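Local coordinates for serine protease inhibitor 1 (Coprinopsis cinerea, PDB 3VWC), which probably inhibits serine endopeptidases, as a beta-trefoil protein of the I66 family of peptidase inhibitors, at residues A[7-12]-A[141-146]; A[14-19]-A[36-41]. One frame throughout, in Å; residues are numbered along the deposited sequence.

Interaction 1: residues A[7-12]-A[141-146]; sequences YEVTSK and FTFTQV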
# COMPACT_ATOMS: atom_id res chain seq x y z
N TYR A 7 6.90 9.53 0.37
CA TYR A 7 6.14 9.35 -0.89
C TYR A 7 4.65 9.60 -0.75
O TYR A 7 4.04 9.14 0.22
CB TYR A 7 6.29 7.89 -1.36
CG TYR A 7 7.67 7.56 -1.84
CD1 TYR A 7 8.03 7.67 -3.18
CD2 TYR A 7 8.64 7.09 -0.95
CE1 TYR A 7 9.28 7.36 -3.63
CE2 TYR A 7 9.92 6.76 -1.39
CZ TYR A 7 10.22 6.89 -2.73
OH TYR A 7 11.47 6.58 -3.22
N GLU A 8 4.04 10.14 -1.80
CA GLU A 8 2.59 10.09 -1.98
C GLU A 8 2.28 8.83 -2.77
O GLU A 8 3.10 8.39 -3.57
CB GLU A 8 2.09 11.29 -2.78
CG GLU A 8 2.16 12.60 -2.01
CD GLU A 8 1.08 13.58 -2.43
OE1 GLU A 8 0.58 13.47 -3.58
OE2 GLU A 8 0.71 14.45 -1.61
N VAL A 9 1.24 8.13 -2.35
CA VAL A 9 0.91 6.83 -2.97
C VAL A 9 -0.50 6.84 -3.54
O VAL A 9 -1.43 7.15 -2.81
CB VAL A 9 1.05 5.68 -1.96
CG1 VAL A 9 0.74 4.33 -2.60
CG2 VAL A 9 2.41 5.69 -1.32
N THR A 10 -0.67 6.56 -4.83
CA THR A 10 -2.00 6.44 -5.43
C THR A 10 -2.19 5.07 -6.06
O THR A 10 -1.22 4.39 -6.39
CB THR A 10 -2.22 7.47 -6.54
OG1 THR A 10 -1.12 7.38 -7.49
CG2 THR A 10 -2.25 8.88 -5.94
N SER A 11 -3.44 4.66 -6.12
CA SER A 11 -3.86 3.43 -6.81
C SER A 11 -4.01 3.63 -8.30
O SER A 11 -4.64 4.57 -8.73
CB SER A 11 -5.19 2.97 -6.24
OG SER A 11 -5.77 1.93 -7.04
N LYS A 12 -3.46 2.73 -9.12
CA LYS A 12 -3.62 2.84 -10.55
C LYS A 12 -5.06 2.57 -11.00
O LYS A 12 -5.42 2.93 -12.12
CB LYS A 12 -2.66 1.87 -11.27
CG LYS A 12 -1.18 2.34 -11.27
CD LYS A 12 -0.89 3.41 -12.34
CE LYS A 12 -0.60 2.78 -13.66
NZ LYS A 12 -0.62 3.86 -14.70
N PHE A 141 0.55 0.53 -7.84
CA PHE A 141 0.52 1.78 -7.09
C PHE A 141 1.60 2.71 -7.63
O PHE A 141 2.72 2.28 -7.84
CB PHE A 141 0.79 1.42 -5.63
CG PHE A 141 -0.28 0.57 -5.08
CD1 PHE A 141 -0.27 -0.81 -5.31
CD2 PHE A 141 -1.46 1.12 -4.58
CE1 PHE A 141 -1.35 -1.63 -4.92
CE2 PHE A 141 -2.48 0.31 -4.16
CZ PHE A 141 -2.47 -1.05 -4.37
N THR A 142 1.30 4.00 -7.70
CA THR A 142 2.30 5.00 -8.03
C THR A 142 2.88 5.63 -6.78
O THR A 142 2.10 6.15 -5.94
CB THR A 142 1.71 6.09 -8.93
OG1 THR A 142 1.14 5.49 -10.09
CG2 THR A 142 2.79 7.08 -9.42
N PHE A 143 4.17 5.46 -6.55
CA PHE A 143 4.85 6.05 -5.38
C PHE A 143 5.63 7.25 -5.92
O PHE A 143 6.56 7.07 -6.71
CB PHE A 143 5.86 5.08 -4.77
CG PHE A 143 5.27 4.07 -3.83
CD1 PHE A 143 4.39 3.07 -4.29
CD2 PHE A 143 5.62 4.08 -2.49
CE1 PHE A 143 3.90 2.08 -3.41
CE2 PHE A 143 5.13 3.13 -1.62
CZ PHE A 143 4.24 2.13 -2.06
N THR A 144 5.20 8.45 -5.53
CA THR A 144 5.82 9.68 -6.04
C THR A 144 6.55 10.39 -4.90
O THR A 144 5.94 10.76 -3.88
CB THR A 144 4.78 10.65 -6.64
OG1 THR A 144 4.05 9.98 -7.69
CG2 THR A 144 5.49 11.81 -7.27
N GLN A 145 7.88 10.46 -5.02
CA GLN A 145 8.74 11.01 -3.98
C GLN A 145 8.45 12.49 -3.77
O GLN A 145 8.36 13.25 -4.74
CB GLN A 145 10.20 10.81 -4.34
CG GLN A 145 11.11 11.10 -3.14
CD GLN A 145 12.50 10.54 -3.32
OE1 GLN A 145 12.89 10.16 -4.43
NE2 GLN A 145 13.26 10.52 -2.23
N VAL A 146 8.28 12.88 -2.52
CA VAL A 146 7.99 14.27 -2.17
C VAL A 146 9.23 15.15 -2.38
O VAL A 146 10.36 14.71 -2.15
CB VAL A 146 7.51 14.39 -0.71
CG1 VAL A 146 7.56 15.84 -0.24
CG2 VAL A 146 6.11 13.80 -0.56
O HOH W 1 -1.52 5.54 -9.60

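Interaction 2: residues A[14-19]-A[36-41]; sequences NGLHVG and LPEDNN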
# COMPACT_ATOMS: atom_id res chain seq x y z
N ASN A 14 -7.81 3.95 -9.87
CA ASN A 14 -8.73 5.10 -9.84
C ASN A 14 -8.01 6.41 -9.67
O ASN A 14 -8.62 7.48 -9.70
CB ASN A 14 -9.80 4.87 -8.77
CG ASN A 14 -9.22 4.41 -7.46
OD1 ASN A 14 -8.16 4.87 -7.08
ND2 ASN A 14 -9.88 3.47 -6.80
N GLY A 15 -6.69 6.36 -9.47
CA GLY A 15 -5.88 7.56 -9.25
C GLY A 15 -5.99 8.14 -7.85
O GLY A 15 -5.35 9.15 -7.55
N LEU A 16 -6.78 7.50 -7.00
CA LEU A 16 -7.03 8.00 -5.63
C LEU A 16 -5.83 7.71 -4.71
O LEU A 16 -5.12 6.70 -4.88
CB LEU A 16 -8.29 7.40 -5.05
CG LEU A 16 -9.57 7.83 -5.79
CD1 LEU A 16 -10.81 7.16 -5.24
CD2 LEU A 16 -9.69 9.36 -5.85
N HIS A 17 -5.52 8.63 -3.81
CA HIS A 17 -4.51 8.39 -2.80
C HIS A 17 -4.93 7.23 -1.94
O HIS A 17 -6.12 7.02 -1.67
CB HIS A 17 -4.30 9.64 -1.94
CG HIS A 17 -3.57 10.74 -2.65
ND1 HIS A 17 -2.34 11.21 -2.24
CD2 HIS A 17 -3.86 11.40 -3.79
CE1 HIS A 17 -1.94 12.16 -3.06
NE2 HIS A 17 -2.84 12.28 -4.02
N VAL A 18 -3.94 6.51 -1.45
CA VAL A 18 -4.09 5.46 -0.46
C VAL A 18 -3.55 5.94 0.91
O VAL A 18 -2.50 6.59 0.97
CB VAL A 18 -3.26 4.27 -0.97
CG1 VAL A 18 -3.23 3.13 0.03
CG2 VAL A 18 -3.81 3.83 -2.33
N GLY A 19 -4.29 5.69 1.99
CA GLY A 19 -3.77 6.06 3.31
C GLY A 19 -4.91 6.13 4.31
O GLY A 19 -5.82 5.29 4.28
N LEU A 36 -8.73 6.99 -0.68
CA LEU A 36 -9.23 8.24 -0.05
C LEU A 36 -9.95 9.13 -1.05
O LEU A 36 -9.49 9.28 -2.16
CB LEU A 36 -8.04 9.00 0.56
CG LEU A 36 -7.31 8.19 1.65
CD1 LEU A 36 -6.04 8.88 2.13
CD2 LEU A 36 -8.23 7.93 2.86
N PRO A 37 -11.01 9.83 -0.60
CA PRO A 37 -11.50 10.95 -1.41
C PRO A 37 -10.42 12.01 -1.63
O PRO A 37 -9.58 12.24 -0.74
CB PRO A 37 -12.62 11.54 -0.54
CG PRO A 37 -12.96 10.50 0.50
CD PRO A 37 -11.62 9.80 0.74
N GLU A 38 -10.45 12.66 -2.79
CA GLU A 38 -9.63 13.83 -3.06
C GLU A 38 -9.72 14.87 -1.95
O GLU A 38 -8.72 15.50 -1.60
CB GLU A 38 -10.02 14.47 -4.40
CG GLU A 38 -9.48 13.75 -5.65
CD GLU A 38 -7.96 13.57 -5.66
OE1 GLU A 38 -7.46 12.53 -5.15
OE2 GLU A 38 -7.26 14.41 -6.27
N ASP A 39 -10.91 15.03 -1.38
CA ASP A 39 -11.11 16.05 -0.36
C ASP A 39 -10.88 15.57 1.06
O ASP A 39 -11.18 16.27 2.02
CB ASP A 39 -12.51 16.70 -0.51
CG ASP A 39 -13.63 15.84 0.07
OD1 ASP A 39 -13.42 14.64 0.37
OD2 ASP A 39 -14.75 16.38 0.22
N ASN A 40 -10.29 14.38 1.20
CA ASN A 40 -10.04 13.81 2.50
C ASN A 40 -8.84 12.86 2.45
O ASN A 40 -9.01 11.64 2.65
CB ASN A 40 -11.31 13.09 3.00
CG ASN A 40 -11.17 12.58 4.43
OD1 ASN A 40 -11.96 11.73 4.87
ND2 ASN A 40 -10.18 13.10 5.15
N ASN A 41 -7.67 13.41 2.11
CA ASN A 41 -6.42 12.65 1.91
C ASN A 41 -5.13 13.37 2.35
O ASN A 41 -4.00 12.90 2.08
CB ASN A 41 -6.29 12.19 0.45
CG ASN A 41 -6.02 13.34 -0.53
OD1 ASN A 41 -6.10 13.15 -1.74
ND2 ASN A 41 -5.67 14.51 -0.00
O HOH W 2 -7.26 10.76 -3.18

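Interaction 1: residues A[7-12]-A[141-146]
Tyr7 and Phe143 carry the tightly packed side of this antiparallel strand pair, the edge of the Phe143 ring turned to the face of Tyr7 with the planes at 70°. Beside them Val9 sends CG2 over the face of Phe143, 3.9 Å from the ring centroid, in a CH-pi contact; with CG1 anti to the backbone N (chi1 -179°), CG2 stands beside that N. Phe141 extends this buried face. Its CB lies 4.2 Å from Val9 CG1, and its ring makes an edge-to-face pair with Trp108. Where the row runs out toward solvent, Gln145 CB rests 3.6 Å from Tyr7 CE1; the two polar ends both turn to Lys3, Tyr7 OH to its carbonyl and Gln145 OE1 to its amine. The opposite face is more exposed, with Glu8 and Thr144 only loosely placed. Thr10 and Thr142 lie close side by side there, their OG1 atoms sharing one water, at 2.8 and 2.7 Å respectively. Between the faces, Glu8 with Thr144 and Thr10 with Thr142 each exchange two backbone hydrogen bonds. The chemistry implies a two-sided pairing: aromatic packing toward the trefoil core, and hydroxyls bridged by water on the outer side.

Interaction 2: residues A[14-19]-A[36-41]
One face of the His17 imidazole is covered by the carboxamide of Asn41, whose CG sits 4.1 Å above the ring plane and is displaced toward the rim; the two planes are 49° apart. The amide oxygen does the touching, with Asn41 OD1 3.6 Å from His17 CG. With CG between the backbone N and the carbonyl carbon (chi1 70°), the carboxamide of Asn41 sits over the ring. The Glu38 side chain crosses that of His17 at about a right angle, its carboxylate plane turned 39° from that of the imidazole, while Glu8 and Thr10 of strand 5-11 also touch the histidine side chain.

The backbones meet directly through a hydrogen bond from Leu36 N to His17 O, 2.8 Å long and nearly along the C=O axis. A water takes the N-H of His17 at 2.8 Å and also bonds to Leu36 O and Glu38 OE1, although other acceptors may compete for its protons. Leu16 lies against that same Leu36 carbonyl, its CB 3.7 Å from Leu36 O. Leu36 in turn lays CD1 against the backbone of Gly19, 3.6 Å from Gly19 N. Each side is shaped by a local turn: an Asx turn, in which Asn14 OD1 accepts from Leu16 N at 3.0 Å, and a type I turn from Pro37 to Asn40 that follows strand 31-35. The chemistry implies a partly hydrated junction that mixes one direct hydrogen bond and a bridging water with the packing of Leu36 on Gly19.

From the N terminus, strand 5-11 comes first, and interaction 1 joins it to strand 141-145 at the far end of the chain, closing a loop of 128 residues as the trefoil brings its two ends together. Interaction 2 is a much shorter closure inside that loop, linking 14-19 to 36-41 across 16 residues; the two nest and do not cross. They also meet: probable backbone hydrogen bonds run from Ser11 N to Leu16 O and from Val18 N to Val9 O. Strand 5-11 thus pairs with the C-terminal strand and also bonds to 14-19, which in turn meets the loop before strand 46-51.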